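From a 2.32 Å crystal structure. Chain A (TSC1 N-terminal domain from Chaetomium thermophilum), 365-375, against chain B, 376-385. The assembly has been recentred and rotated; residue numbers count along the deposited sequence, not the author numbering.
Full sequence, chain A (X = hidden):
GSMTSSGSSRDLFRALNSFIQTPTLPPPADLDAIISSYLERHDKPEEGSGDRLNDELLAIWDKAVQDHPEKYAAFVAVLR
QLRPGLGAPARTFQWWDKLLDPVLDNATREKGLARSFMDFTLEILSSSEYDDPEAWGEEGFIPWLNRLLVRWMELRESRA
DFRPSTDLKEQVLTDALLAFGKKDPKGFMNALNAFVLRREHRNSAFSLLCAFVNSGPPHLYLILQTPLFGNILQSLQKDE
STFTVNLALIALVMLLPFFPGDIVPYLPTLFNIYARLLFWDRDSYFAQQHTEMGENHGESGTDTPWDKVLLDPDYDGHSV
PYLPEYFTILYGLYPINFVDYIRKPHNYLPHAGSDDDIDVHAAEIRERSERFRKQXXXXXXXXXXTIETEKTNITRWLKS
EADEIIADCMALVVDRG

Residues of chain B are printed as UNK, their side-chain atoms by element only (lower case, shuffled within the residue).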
# COMPACT_ATOMS: atom_id res chain seq x y z
N ILE A 365 2.68 20.42 -0.95
CA ILE A 365 1.99 19.50 -0.05
C ILE A 365 2.12 18.06 -0.55
O ILE A 365 2.34 17.14 0.24
CB ILE A 365 0.51 19.91 0.11
CG1 ILE A 365 0.41 21.27 0.80
CG2 ILE A 365 -0.26 18.87 0.90
CD1 ILE A 365 -1.02 21.71 1.07
N ARG A 366 1.98 17.85 -1.86
CA ARG A 366 2.17 16.51 -2.41
C ARG A 366 3.59 16.02 -2.17
O ARG A 366 3.81 14.89 -1.73
CB ARG A 366 1.85 16.48 -3.90
CG ARG A 366 0.39 16.53 -4.28
CD ARG A 366 0.25 16.14 -5.75
NE ARG A 366 0.54 17.22 -6.68
CZ ARG A 366 -0.39 17.97 -7.27
NH1 ARG A 366 -1.67 17.75 -7.03
NH2 ARG A 366 -0.03 18.93 -8.11
N GLU A 367 4.58 16.87 -2.48
CA GLU A 367 5.97 16.46 -2.37
C GLU A 367 6.34 16.11 -0.94
O GLU A 367 7.09 15.16 -0.70
CB GLU A 367 6.88 17.56 -2.91
CG GLU A 367 8.36 17.23 -2.83
CD GLU A 367 8.70 15.92 -3.52
OE1 GLU A 367 8.15 15.67 -4.62
OE2 GLU A 367 9.50 15.15 -2.97
N ARG A 368 5.81 16.86 0.03
CA ARG A 368 6.08 16.56 1.43
C ARG A 368 5.26 15.39 1.95
O ARG A 368 5.63 14.79 2.96
CB ARG A 368 5.84 17.80 2.29
CG ARG A 368 6.83 18.92 2.02
CD ARG A 368 6.80 19.97 3.12
NE ARG A 368 7.90 20.93 2.98
CZ ARG A 368 8.44 21.59 3.99
NH1 ARG A 368 8.00 21.41 5.23
NH2 ARG A 368 9.44 22.44 3.77
N SER A 369 4.16 15.05 1.28
CA SER A 369 3.37 13.87 1.63
C SER A 369 3.91 12.59 1.01
O SER A 369 3.41 11.51 1.33
CB SER A 369 1.91 14.07 1.21
OG SER A 369 1.33 15.17 1.87
N GLU A 370 4.91 12.69 0.13
CA GLU A 370 5.42 11.50 -0.56
C GLU A 370 5.99 10.48 0.42
O GLU A 370 5.74 9.28 0.29
CB GLU A 370 6.47 11.90 -1.60
CG GLU A 370 5.88 12.30 -2.94
CD GLU A 370 5.19 11.14 -3.63
OE1 GLU A 370 5.88 10.18 -4.01
OE2 GLU A 370 3.95 11.19 -3.79
N ARG A 371 6.78 10.94 1.40
CA ARG A 371 7.38 10.00 2.34
C ARG A 371 6.34 9.31 3.21
O ARG A 371 6.61 8.22 3.74
CB ARG A 371 8.42 10.70 3.21
CG ARG A 371 7.86 11.66 4.25
CD ARG A 371 8.99 12.22 5.11
NE ARG A 371 8.54 13.29 6.01
CZ ARG A 371 8.32 13.13 7.31
NH1 ARG A 371 8.50 11.94 7.87
NH2 ARG A 371 7.91 14.15 8.04
N PHE A 372 5.16 9.90 3.37
CA PHE A 372 4.08 9.22 4.07
C PHE A 372 3.29 8.31 3.14
O PHE A 372 2.80 7.26 3.58
CB PHE A 372 3.14 10.25 4.71
CG PHE A 372 3.81 11.11 5.75
CD1 PHE A 372 4.66 10.56 6.68
CD2 PHE A 372 3.57 12.47 5.78
CE1 PHE A 372 5.28 11.35 7.63
CE2 PHE A 372 4.18 13.27 6.73
CZ PHE A 372 5.03 12.71 7.66
N ARG A 373 3.15 8.69 1.87
CA ARG A 373 2.46 7.83 0.91
C ARG A 373 3.18 6.49 0.76
O ARG A 373 2.53 5.44 0.69
CB ARG A 373 2.36 8.52 -0.45
CG ARG A 373 1.63 7.70 -1.50
CD ARG A 373 1.78 8.29 -2.88
NE ARG A 373 3.17 8.31 -3.32
CZ ARG A 373 3.84 7.24 -3.76
NH1 ARG A 373 3.24 6.06 -3.82
NH2 ARG A 373 5.10 7.36 -4.13
N LYS A 374 4.51 6.51 0.70
CA LYS A 374 5.31 5.30 0.54
C LYS A 374 5.32 4.43 1.79
O LYS A 374 6.00 3.40 1.79
CB LYS A 374 6.74 5.66 0.15
CG LYS A 374 6.86 6.42 -1.17
CD LYS A 374 8.32 6.70 -1.51
CE LYS A 374 8.44 7.58 -2.74
NZ LYS A 374 9.85 7.96 -3.01
N GLN A 375 4.61 4.81 2.84
CA GLN A 375 4.54 4.04 4.07
C GLN A 375 3.20 3.35 4.27
O GLN A 375 3.04 2.64 5.27
CB GLN A 375 4.83 4.94 5.28
CG GLN A 375 6.27 5.40 5.40
CD GLN A 375 6.47 6.38 6.54
OE1 GLN A 375 5.89 6.23 7.61
NE2 GLN A 375 7.29 7.40 6.30
N UNK B 376 0.35 -3.55 -2.33
CA UNK B 376 0.64 -2.34 -3.10
C UNK B 376 0.48 -1.09 -2.25
O UNK B 376 -0.50 -0.95 -1.51
c UNK B 376 0.06 -3.28 -5.39
n UNK B 376 -0.33 -4.59 -5.30
c UNK B 376 0.10 -5.25 -6.36
c UNK B 376 0.76 -3.17 -6.54
c UNK B 376 -0.27 -2.26 -4.34
n UNK B 376 0.77 -4.41 -7.13
N UNK B 377 1.44 -0.19 -2.39
CA UNK B 377 1.40 1.11 -1.73
C UNK B 377 0.35 2.00 -2.37
O UNK B 377 -0.13 1.75 -3.48
c UNK B 377 2.77 1.79 -1.79
c UNK B 377 3.89 1.10 0.34
c UNK B 377 3.95 1.04 -1.17
c UNK B 377 5.26 1.62 -1.69
N UNK B 378 -0.02 3.07 -1.66
CA UNK B 378 -0.88 4.09 -2.23
C UNK B 378 -0.23 4.71 -3.46
O UNK B 378 0.95 5.09 -3.43
c UNK B 378 -1.19 5.17 -1.19
c UNK B 378 -2.10 6.31 -1.64
c UNK B 378 -2.14 7.42 -0.61
c UNK B 378 -3.51 5.79 -1.93
N UNK B 379 -0.99 4.81 -4.54
CA UNK B 379 -0.47 5.29 -5.81
C UNK B 379 -0.41 6.82 -5.81
O UNK B 379 -1.33 7.47 -5.30
n UNK B 379 0.32 4.50 -10.23
n UNK B 379 -0.44 6.05 -8.97
c UNK B 379 0.16 5.80 -10.12
c UNK B 379 -1.34 4.80 -6.96
c UNK B 379 -0.67 4.86 -8.30
c UNK B 379 -0.19 3.89 -9.10
N UNK B 380 0.65 7.41 -6.37
CA UNK B 380 0.72 8.88 -6.42
C UNK B 380 -0.41 9.52 -7.22
O UNK B 380 -0.69 10.71 -7.01
c UNK B 380 1.88 6.77 -6.86
c UNK B 380 2.86 7.90 -6.89
c UNK B 380 2.08 9.15 -7.08
N UNK B 381 -1.05 8.78 -8.13
CA UNK B 381 -2.16 9.34 -8.89
C UNK B 381 -3.29 9.81 -7.99
O UNK B 381 -4.02 10.74 -8.34
c UNK B 381 -2.68 8.31 -9.90
o UNK B 381 -0.66 8.61 -11.13
c UNK B 381 -1.83 8.22 -11.14
n UNK B 381 -2.41 7.73 -12.23
N UNK B 382 -3.45 9.18 -6.82
CA UNK B 382 -4.50 9.58 -5.90
C UNK B 382 -4.26 10.97 -5.32
O UNK B 382 -5.19 11.55 -4.74
c UNK B 382 -4.45 6.11 -5.43
c UNK B 382 -6.35 4.83 -6.14
c UNK B 382 -6.61 7.13 -5.54
c UNK B 382 -5.00 4.91 -5.87
c UNK B 382 -4.66 8.53 -4.79
c UNK B 382 -7.15 5.93 -5.98
c UNK B 382 -5.25 7.23 -5.26
N UNK B 383 -3.05 11.50 -5.46
CA UNK B 383 -2.74 12.88 -5.09
C UNK B 383 -2.79 13.83 -6.27
O UNK B 383 -2.58 15.03 -6.08
c UNK B 383 -0.15 11.42 -0.79
c UNK B 383 -1.87 12.05 -2.32
c UNK B 383 -1.49 11.54 -1.09
c UNK B 383 -1.29 13.00 -4.59
c UNK B 383 0.81 11.79 -1.69
c UNK B 383 -0.91 12.43 -3.25
o UNK B 383 0.26 10.92 0.43
c UNK B 383 0.43 12.30 -2.91
N UNK B 384 -3.11 13.35 -7.46
CA UNK B 384 -2.78 14.17 -8.62
C UNK B 384 -3.91 14.23 -9.63
O UNK B 384 -4.09 15.25 -10.32
c UNK B 384 0.71 14.20 -10.27
c UNK B 384 -1.49 13.63 -9.23
o UNK B 384 1.14 13.26 -9.56
o UNK B 384 1.44 14.85 -11.04
c UNK B 384 -0.76 14.56 -10.17
N UNK B 385 -4.69 13.16 -9.74
CA UNK B 385 -5.66 13.03 -10.81
C UNK B 385 -7.02 12.65 -10.25
O UNK B 385 -7.15 12.13 -9.13
c UNK B 385 -3.72 13.24 -13.41
c UNK B 385 -3.87 12.27 -12.43
c UNK B 385 -1.37 12.84 -13.51
c UNK B 385 -5.22 11.98 -11.84
c UNK B 385 -1.49 11.88 -12.53
o UNK B 385 -0.13 13.12 -14.04
c UNK B 385 -2.74 11.60 -11.99
c UNK B 385 -2.48 13.52 -13.96

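Position 376 carries one carbon and then a five-membered ring of three carbons and two nitrogens. It stays out of reach of chain A, and that ring makes it His376(B).

Position 377 has four carbons forked at the second, and its CA-to-CB bond points toward the helix. An acyclic chain forked there is leucine, Leu377(B); its CD2 rests 3.4 Å from the backbone O of Lys374(A), where the helix has given way to loop.

Position 378 repeats the four-carbon fork, so it is Leu378(B), but its side chain leaves sideways. The backbone does the polar work: its O accepts a hydrogen bond from NH1 of Arg373(A) at 2.5 Å, while its CB lies 3.8 Å from CG of the same arginine.

Position 379 again shows a five-membered ring with two nitrogens beyond one carbon, here directed away from chain A. It is His379(B), and its ND1 accepts a hydrogen bond from the backbone N of position 381 at 2.9 Å, a link that helps hold the turn.

At position 380 three carbons close a ring onto the backbone nitrogen, which only proline does. Pro380(B) opens the 3-10 segment and sets its CG over one face of the Arg373(A) guanidinium, 3.3 Å from CZ.

Position 381 has two carbons, the second bearing one oxygen and one nitrogen: an amide, Asn381(B), pointing away from the helix.

Position 382 is one carbon and a ring of six carbons without a heteroatom, hence Phe382(B); it makes no contact with the helix.

Position 383 adds one oxygen to such a ring and points toward the helix. This is Tyr383(B). Its OH gives a weak hydrogen bond to the O of Ser369(A) at 3.3 Å, and OE2 of Glu370(A) lies at the ring edge, 3.8 Å from CD2. Its backbone O accepts from NH1 of Arg366(A) at 3.0 Å.

Position 384 has three carbons, the third carrying two oxygens: Glu384(B). It offers carbon rather than charge, with CG over one face of the Arg366(A) guanidinium, 4.5 Å from CZ.

Position 385 is a six-carbon ring bearing an oxygen, Tyr385(B), beyond contact range.

The rule is two arginines reading a turn. Each gives a guanidinium NH1 to a backbone carbonyl near its plane and has a side-chain carbon over one face. Arg373(A) is braced from within its helix, its NH2 in a salt bridge with OE1 of Glu370(A) at 2.9 Å. Between these anchors Tyr383(B) reaches the helix backbone.

Chain B, residues 376-385: HLLHPNFYEY
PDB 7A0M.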